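Side-chain contacts in transcriptional regulator, IclR family (Ruegeria sp. TM1040, PDB 3R4K), which probably regulates transcription by binding DNA through its N-terminal helix-turn-helix domain, with a C-terminal domain that, as in relatives, may sense a small-molecule effector: residues T94-H99 / T220-P225; L185-G190 / E195-A200. One frame throughout, in Å; residues are numbered along the deposited sequence.

Interaction 1. Residues T94-H99 / T220-P225; sequences TGETTH and TSRMTP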
ATOM      1  N   THR A  94      -0.975 -21.865 -22.015  1.00 46.19           N
ATOM      2  CA  THR A  94      -2.028 -22.873 -21.823  1.00 45.29           C
ATOM      3  C   THR A  94      -2.951 -23.016 -23.034  1.00 48.62           C
ATOM      4  O   THR A  94      -3.626 -24.045 -23.174  1.00 51.13           O
ATOM      5  CB  THR A  94      -2.869 -22.523 -20.591  1.00 42.82           C
ATOM      6  OG1 THR A  94      -3.512 -21.260 -20.807  1.00 39.01           O
ATOM      7  CG2 THR A  94      -2.047 -22.480 -19.307  1.00 37.71           C
ATOM      8  N   GLY A  95      -3.017 -21.977 -23.862  1.00 40.76           N
ATOM      9  CA  GLY A  95      -3.911 -21.965 -25.019  1.00 39.59           C
ATOM     10  C   GLY A  95      -5.361 -21.734 -24.636  1.00 38.56           C
ATOM     11  O   GLY A  95      -6.265 -21.860 -25.467  1.00 35.15           O
ATOM     12  N   GLU A  96      -5.578 -21.331 -23.372  1.00 35.35           N
ATOM     13  CA  GLU A  96      -6.896 -21.128 -22.786  1.00 33.78           C
ATOM     14  C   GLU A  96      -7.098 -19.719 -22.212  1.00 36.44           C
ATOM     15  O   GLU A  96      -6.154 -18.950 -22.105  1.00 35.63           O
ATOM     16  CB  GLU A  96      -7.131 -22.182 -21.695  1.00 36.05           C
ATOM     17  CG  GLU A  96      -7.004 -23.613 -22.197  1.00 48.46           C
ATOM     18  CD  GLU A  96      -7.998 -24.085 -23.244  1.00 62.03           C
ATOM     19  OE1 GLU A  96      -9.008 -23.383 -23.479  1.00 47.93           O
ATOM     20  OE2 GLU A  96      -7.792 -25.192 -23.789  1.00 50.06           O
ATOM     21  N   THR A  97      -8.357 -19.381 -21.879  1.00 33.42           N
ATOM     22  CA  THR A  97      -8.744 -18.094 -21.305  1.00 30.97           C
ATOM     23  C   THR A  97      -8.263 -18.021 -19.871  1.00 33.27           C
ATOM     24  O   THR A  97      -8.476 -18.958 -19.104  1.00 35.11           O
ATOM     25  CB  THR A  97     -10.274 -17.928 -21.394  1.00 33.14           C
ATOM     26  OG1 THR A  97     -10.642 -18.000 -22.776  1.00 29.07           O
ATOM     27  CG2 THR A  97     -10.780 -16.608 -20.750  1.00 25.84           C
ATOM     28  N   THR A  98      -7.631 -16.905 -19.511  1.00 26.73           N
ATOM     29  CA  THR A  98      -7.152 -16.676 -18.151  1.00 25.98           C
ATOM     30  C   THR A  98      -7.881 -15.467 -17.567  1.00 28.52           C
ATOM     31  O   THR A  98      -8.266 -14.574 -18.316  1.00 27.13           O
ATOM     32  CB  THR A  98      -5.630 -16.514 -18.134  1.00 32.57           C
ATOM     33  OG1 THR A  98      -5.281 -15.430 -18.990  1.00 32.63           O
ATOM     34  CG2 THR A  98      -4.900 -17.774 -18.586  1.00 36.07           C
ATOM     35  N   HIS A  99      -8.101 -15.447 -16.253  1.00 25.81           N
ATOM     36  CA  HIS A  99      -8.760 -14.307 -15.630  1.00 26.65           C
ATOM     37  C   HIS A  99      -8.353 -14.110 -14.178  1.00 31.19           C
ATOM     38  O   HIS A  99      -8.048 -15.067 -13.461  1.00 32.95           O
ATOM     39  CB  HIS A  99     -10.297 -14.355 -15.760  1.00 28.75           C
ATOM     40  CG  HIS A  99     -10.968 -15.531 -15.136  1.00 33.87           C
ATOM     41  ND1 HIS A  99     -11.696 -15.405 -13.958  1.00 36.99           N
ATOM     42  CD2 HIS A  99     -11.076 -16.803 -15.589  1.00 37.14           C
ATOM     43  CE1 HIS A  99     -12.179 -16.612 -13.708  1.00 38.05           C
ATOM     44  NE2 HIS A  99     -11.836 -17.487 -14.669  1.00 38.56           N
ATOM     45  N   THR A 220     -14.255 -28.353 -21.333  1.00 46.00           N
ATOM     46  CA  THR A 220     -14.047 -29.720 -20.868  1.00 49.28           C
ATOM     47  C   THR A 220     -13.476 -30.590 -22.014  1.00 54.94           C
ATOM     48  O   THR A 220     -12.544 -31.358 -21.776  1.00 58.12           O
ATOM     49  CB  THR A 220     -15.357 -30.252 -20.310  1.00 60.29           C
ATOM     50  OG1 THR A 220     -15.675 -29.473 -19.159  1.00 55.61           O
ATOM     51  CG2 THR A 220     -15.276 -31.705 -19.912  1.00 67.08           C
ATOM     52  N   SER A 221     -13.971 -30.396 -23.253  1.00 48.93           N
ATOM     53  CA  SER A 221     -13.542 -31.122 -24.460  1.00 49.51           C
ATOM     54  C   SER A 221     -12.023 -30.995 -24.747  1.00 50.91           C
ATOM     55  O   SER A 221     -11.469 -31.847 -25.444  1.00 50.74           O
ATOM     56  CB  SER A 221     -14.344 -30.654 -25.679  1.00 52.76           C
ATOM     57  OG  SER A 221     -14.086 -29.310 -26.069  1.00 61.99           O
ATOM     58  N   ARG A 222     -11.361 -29.949 -24.211  1.00 45.93           N
ATOM     59  CA  ARG A 222      -9.930 -29.706 -24.413  1.00 45.43           C
ATOM     60  C   ARG A 222      -9.072 -30.048 -23.181  1.00 51.51           C
ATOM     61  O   ARG A 222      -7.852 -29.818 -23.194  1.00 51.15           O
ATOM     62  CB  ARG A 222      -9.701 -28.247 -24.810  1.00 38.84           C
ATOM     63  CG  ARG A 222      -9.869 -28.029 -26.295  1.00 41.57           C
ATOM     64  CD  ARG A 222      -8.933 -26.965 -26.838  1.00 33.34           C
ATOM     65  NE  ARG A 222      -9.150 -25.661 -26.201  1.00 35.68           N
ATOM     66  CZ  ARG A 222      -9.965 -24.717 -26.659  1.00 44.84           C
ATOM     67  NH1 ARG A 222     -10.670 -24.918 -27.769  1.00 32.86           N
ATOM     68  NH2 ARG A 222     -10.078 -23.562 -26.014  1.00 29.80           N
HETATM   69  N   MSE A 223      -9.696 -30.590 -22.124  1.00 49.05           N
HETATM   70  CA  MSE A 223      -8.972 -30.960 -20.915  1.00 49.54           C
HETATM   71  C   MSE A 223      -8.353 -32.355 -21.104  1.00 57.50           C
HETATM   72  O   MSE A 223      -8.821 -33.346 -20.537  1.00 59.01           O
HETATM   73  CB  MSE A 223      -9.891 -30.892 -19.692  1.00 51.21           C
HETATM   74  CG  MSE A 223      -9.114 -30.828 -18.377  1.00 58.33           C
HETATM   75 SE   MSE A 223      -7.684 -29.481 -18.333  0.75 62.87          SE
HETATM   76  CE  MSE A 223      -8.733 -27.978 -18.664  1.00 54.93           C
ATOM     77  N   THR A 224      -7.312 -32.412 -21.946  1.00 55.85           N
ATOM     78  CA  THR A 224      -6.574 -33.624 -22.311  1.00 59.76           C
ATOM     79  C   THR A 224      -5.599 -34.002 -21.212  1.00 67.98           C
ATOM     80  O   THR A 224      -5.267 -33.139 -20.388  1.00 65.38           O
ATOM     81  CB  THR A 224      -5.799 -33.418 -23.643  1.00 65.49           C
ATOM     82  OG1 THR A 224      -4.812 -32.393 -23.486  1.00 60.80           O
ATOM     83  CG2 THR A 224      -6.708 -33.140 -24.831  1.00 62.32           C
ATOM     84  N   PRO A 225      -5.050 -35.251 -21.225  1.00 69.91           N
ATOM     85  CA  PRO A 225      -4.037 -35.619 -20.218  1.00 71.86           C
ATOM     86  C   PRO A 225      -2.859 -34.643 -20.179  1.00 74.27           C
ATOM     87  O   PRO A 225      -2.412 -34.281 -19.096  1.00 72.76           O
ATOM     88  CB  PRO A 225      -3.589 -37.011 -20.676  1.00 78.54           C
ATOM     89  CG  PRO A 225      -4.752 -37.551 -21.419  1.00 83.37           C
ATOM     90  CD  PRO A 225      -5.324 -36.381 -22.142  1.00 74.53           C
TER
HETATM   91  O   HOH W   1      -7.060 -27.170 -21.855  1.00 51.92           O
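The backbones of E96 and R222 stand well apart, 9.2 Å between their CA atoms, and long side chains span the gap. E96 and R222 form a bidentate salt bridge. R222 grips the carboxylate side-on, with NE and NH2 each taking one oxygen. NE of R222 lies 2.8 Å from OE2 of E96, and the bond is almost straight at 177°. NH2 of R222 lies 2.8 Å from OE1 of E96. Both oxygens are met on their syn sides, with the donors somewhat out of the carboxylate plane. The carboxylate lies at the edge of the guanidinium group, and the two planes are 18° apart, nearly coplanar.

CG of E96 lies anti to its carbonyl carbon (chi1 -57°), and the bend at chi2 brings the carboxylate to R222. The arginine chain is bent at chi2 and chi3. A water donates to OE2 of E96 at 2.9 Å and to the backbone O of R222 at 3.1 Å. OE2 thus takes two hydrogen bonds. NH2 of R222 also bonds O of T121, which further fixes the turn of the guanidinium group.

OG1 of T94 accepts from N of E96 at 3.3 Å, an ST turn. G95 between them has positive phi, where helix 79-94 gives way to strand 97-104. T224 is the N-cap of helix 225-245, its OG1 accepting from N of Q227. The salt bridge ties the turn leading into strand 97-104 to the loop between strand 210-219 and helix 225-245, with the E96 side chain also resting on A218 and P219 of strand 210-219 and on Q227 of that helix.

Interaction 2. Residues L185-G190 / E195-A200; sequences LAQSIG and EVHSHA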
ATOM      1  N   LEU A 185      -3.916 -25.134  -4.970  1.00 58.99           N
ATOM      2  CA  LEU A 185      -4.594 -25.057  -6.269  1.00 57.21           C
ATOM      3  C   LEU A 185      -6.006 -25.656  -6.189  1.00 60.26           C
ATOM      4  O   LEU A 185      -6.206 -26.718  -5.583  1.00 61.73           O
ATOM      5  CB  LEU A 185      -3.767 -25.796  -7.345  1.00 58.01           C
ATOM      6  CG  LEU A 185      -4.170 -25.564  -8.800  1.00 60.72           C
ATOM      7  CD1 LEU A 185      -2.961 -25.359  -9.657  1.00 60.24           C
ATOM      8  CD2 LEU A 185      -4.962 -26.727  -9.335  1.00 65.14           C
ATOM      9  N   ALA A 186      -6.974 -24.967  -6.819  1.00 53.70           N
ATOM     10  CA  ALA A 186      -8.377 -25.375  -6.874  1.00 54.36           C
ATOM     11  C   ALA A 186      -8.782 -25.734  -8.297  1.00 57.26           C
ATOM     12  O   ALA A 186      -8.322 -25.116  -9.259  1.00 54.61           O
ATOM     13  CB  ALA A 186      -9.276 -24.262  -6.341  1.00 53.78           C
ATOM     14  N   GLN A 187      -9.659 -26.732  -8.417  1.00 55.78           N
ATOM     15  CA  GLN A 187     -10.235 -27.188  -9.676  1.00 54.93           C
ATOM     16  C   GLN A 187     -11.762 -27.254  -9.554  1.00 60.32           C
ATOM     17  O   GLN A 187     -12.276 -27.580  -8.482  1.00 62.03           O
ATOM     18  CB  GLN A 187      -9.667 -28.549 -10.081  1.00 58.23           C
ATOM     19  CG  GLN A 187      -8.460 -28.447 -10.998  1.00 58.59           C
ATOM     20  CD  GLN A 187      -7.985 -29.810 -11.442  1.00 79.46           C
ATOM     21  OE1 GLN A 187      -8.579 -30.471 -12.305  1.00 70.96           O
ATOM     22  NE2 GLN A 187      -6.904 -30.274 -10.845  1.00 81.08           N
ATOM     23  N   SER A 188     -12.482 -26.905 -10.637  1.00 56.18           N
ATOM     24  CA  SER A 188     -13.947 -26.941 -10.689  1.00 56.69           C
ATOM     25  C   SER A 188     -14.415 -27.237 -12.103  1.00 61.70           C
ATOM     26  O   SER A 188     -13.998 -26.570 -13.050  1.00 59.61           O
ATOM     27  CB  SER A 188     -14.560 -25.638 -10.184  1.00 57.74           C
ATOM     28  OG  SER A 188     -15.976 -25.649 -10.270  1.00 64.31           O
ATOM     29  N   ILE A 189     -15.271 -28.258 -12.240  1.00 61.30           N
ATOM     30  CA  ILE A 189     -15.812 -28.691 -13.519  1.00 61.39           C
ATOM     31  C   ILE A 189     -17.311 -28.409 -13.544  1.00 67.44           C
ATOM     32  O   ILE A 189     -18.082 -29.019 -12.804  1.00 68.85           O
ATOM     33  CB  ILE A 189     -15.477 -30.175 -13.828  1.00 67.39           C
ATOM     34  CG1 ILE A 189     -13.965 -30.455 -13.641  1.00 68.84           C
ATOM     35  CG2 ILE A 189     -15.927 -30.542 -15.241  1.00 67.02           C
ATOM     36  CD1 ILE A 189     -13.600 -31.898 -13.291  1.00 84.02           C
ATOM     37  N   GLY A 190     -17.676 -27.447 -14.383  1.00 65.05           N
ATOM     38  CA  GLY A 190     -19.043 -27.020 -14.654  1.00 66.10           C
ATOM     39  C   GLY A 190     -19.956 -26.644 -13.501  1.00 74.13           C
ATOM     40  O   GLY A 190     -21.158 -26.914 -13.580  1.00 75.93           O
ATOM     41  N   GLU A 195     -19.765 -27.482 -18.932  1.00 59.17           N
ATOM     42  CA  GLU A 195     -18.696 -27.866 -19.875  1.00 57.72           C
ATOM     43  C   GLU A 195     -17.483 -26.895 -19.835  1.00 58.10           C
ATOM     44  O   GLU A 195     -16.728 -26.769 -20.817  1.00 57.73           O
ATOM     45  CB  GLU A 195     -19.226 -28.049 -21.321  1.00 58.84           C
ATOM     46  CG  GLU A 195     -20.443 -28.967 -21.478  1.00 74.80           C
ATOM     47  CD  GLU A 195     -20.477 -30.258 -20.672  1.00108.93           C
ATOM     48  OE1 GLU A 195     -19.726 -31.201 -21.016  1.00102.76           O
ATOM     49  OE2 GLU A 195     -21.276 -30.329 -19.709  1.00111.63           O
ATOM     50  N   VAL A 196     -17.253 -26.276 -18.665  1.00 51.50           N
ATOM     51  CA  VAL A 196     -16.084 -25.431 -18.450  1.00 47.84           C
ATOM     52  C   VAL A 196     -15.283 -26.049 -17.313  1.00 51.26           C
ATOM     53  O   VAL A 196     -15.831 -26.274 -16.230  1.00 51.70           O
ATOM     54  CB  VAL A 196     -16.416 -23.937 -18.202  1.00 48.29           C
ATOM     55  CG1 VAL A 196     -15.145 -23.134 -17.935  1.00 45.59           C
ATOM     56  CG2 VAL A 196     -17.177 -23.346 -19.385  1.00 46.99           C
ATOM     57  N   HIS A 197     -14.009 -26.361 -17.574  1.00 47.23           N
ATOM     58  CA  HIS A 197     -13.075 -26.915 -16.593  1.00 48.74           C
ATOM     59  C   HIS A 197     -12.092 -25.816 -16.207  1.00 52.27           C
ATOM     60  O   HIS A 197     -11.304 -25.381 -17.049  1.00 51.66           O
ATOM     61  CB  HIS A 197     -12.339 -28.157 -17.139  1.00 51.43           C
ATOM     62  CG  HIS A 197     -11.532 -28.888 -16.115  1.00 56.93           C
ATOM     63  ND1 HIS A 197     -11.505 -30.273 -16.077  1.00 62.23           N
ATOM     64  CD2 HIS A 197     -10.753 -28.411 -15.116  1.00 57.73           C
ATOM     65  CE1 HIS A 197     -10.701 -30.590 -15.078  1.00 62.75           C
ATOM     66  NE2 HIS A 197     -10.235 -29.500 -14.465  1.00 60.83           N
ATOM     67  N   SER A 198     -12.155 -25.350 -14.954  1.00 48.15           N
ATOM     68  CA  SER A 198     -11.290 -24.289 -14.469  1.00 46.53           C
ATOM     69  C   SER A 198     -10.289 -24.759 -13.401  1.00 53.16           C
ATOM     70  O   SER A 198     -10.553 -25.694 -12.643  1.00 55.50           O
ATOM     71  CB  SER A 198     -12.106 -23.119 -13.923  1.00 50.78           C
ATOM     72  OG  SER A 198     -13.510 -23.333 -13.868  1.00 68.35           O
ATOM     73  N   HIS A 199      -9.120 -24.099 -13.386  1.00 48.47           N
ATOM     74  CA  HIS A 199      -8.002 -24.240 -12.451  1.00 48.42           C
ATOM     75  C   HIS A 199      -7.742 -22.874 -11.852  1.00 48.87           C
ATOM     76  O   HIS A 199      -7.715 -21.895 -12.606  1.00 45.82           O
ATOM     77  CB  HIS A 199      -6.736 -24.728 -13.172  1.00 50.04           C
ATOM     78  CG  HIS A 199      -6.750 -26.152 -13.605  1.00 56.54           C
ATOM     79  ND1 HIS A 199      -7.425 -26.552 -14.745  1.00 58.86           N
ATOM     80  CD2 HIS A 199      -6.086 -27.213 -13.092  1.00 61.27           C
ATOM     81  CE1 HIS A 199      -7.194 -27.847 -14.858  1.00 61.01           C
ATOM     82  NE2 HIS A 199      -6.394 -28.288 -13.884  1.00 63.10           N
ATOM     83  N   ALA A 200      -7.537 -22.779 -10.530  1.00 44.72           N
ATOM     84  CA  ALA A 200      -7.269 -21.476  -9.911  1.00 42.12           C
ATOM     85  C   ALA A 200      -6.337 -21.569  -8.729  1.00 44.08           C
ATOM     86  O   ALA A 200      -6.327 -22.565  -8.009  1.00 45.55           O
ATOM     87  CB  ALA A 200      -8.560 -20.804  -9.484  1.00 42.30           C
TER
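Q187 and H197 meet through one side-chain hydrogen bond on the face of the hairpin that also carries I189 and H199. NE2 of H197 donates to OE1 of Q187 at 2.9 Å. The oxygen lies in the imidazole plane, but the N-H...O angle is a bent 149°, and the donor stands somewhat out of the plane of the Q187 amide carbonyl. The Q187 amide also stacks on the H199 ring, with the two planes 20° apart. CG of Q187 sits over one face of that ring, 3.7 Å from its centroid, a CH-pi contact. CD2 of L185 approaches the edge of the same ring, 4.0 Å from CD2 of H199.

CG1 of I189 covers a face of the H197 ring, 3.6 Å from the centroid. CG of H197 is anti to the backbone N (chi1 -171°), which carries the ring across to Q187 and I189. Replacing H197 with an alanine would probably leave OE1 of Q187 without this donor and I189 without the ring it packs on.

The antiparallel backbone pairing sets these positions. Q187 with H199 and I189 with H197 are non-hydrogen-bonded pairs. A186 with A200 and S188 with S198 are hydrogen-bonded pairs, and N of S198 reaches O of S188 at 2.9 Å. N of G190 bonds O of V196 near the turn. Farther out, M223 touches both histidines, while A137 lies against S188, S198 and A200 on the other face.

With OE1 of Q187 as acceptor, NE2 of H197 probably carries a proton, and the bond is likely to hold the amide and the ring in place relative to each other.

The centres of interactions 1 and 2 are about 10 Å apart, and both reach the same six-stranded antiparallel sheet of the C-terminal domain. Along the chain, 94-99 comes first, then 185-190 and 195-200, and last 220-225. The hairpin of interaction 2 thus falls between the two segments of interaction 1. Its strand 186-189 is outermost in the sheet, and strand 196-204 pairs with 210-219, which in turn pairs with 97-104. The contacts also touch directly. N of T220 probably bonds O of E195 at 3.0 Å, and CG of M223 packs 3.4 Å from ND1 of H197. Interaction 2 pairs the two strands of an edge hairpin, while interaction 1 joins a turn and a loop that flank strands of the same sheet, within the probable effector-sensing domain.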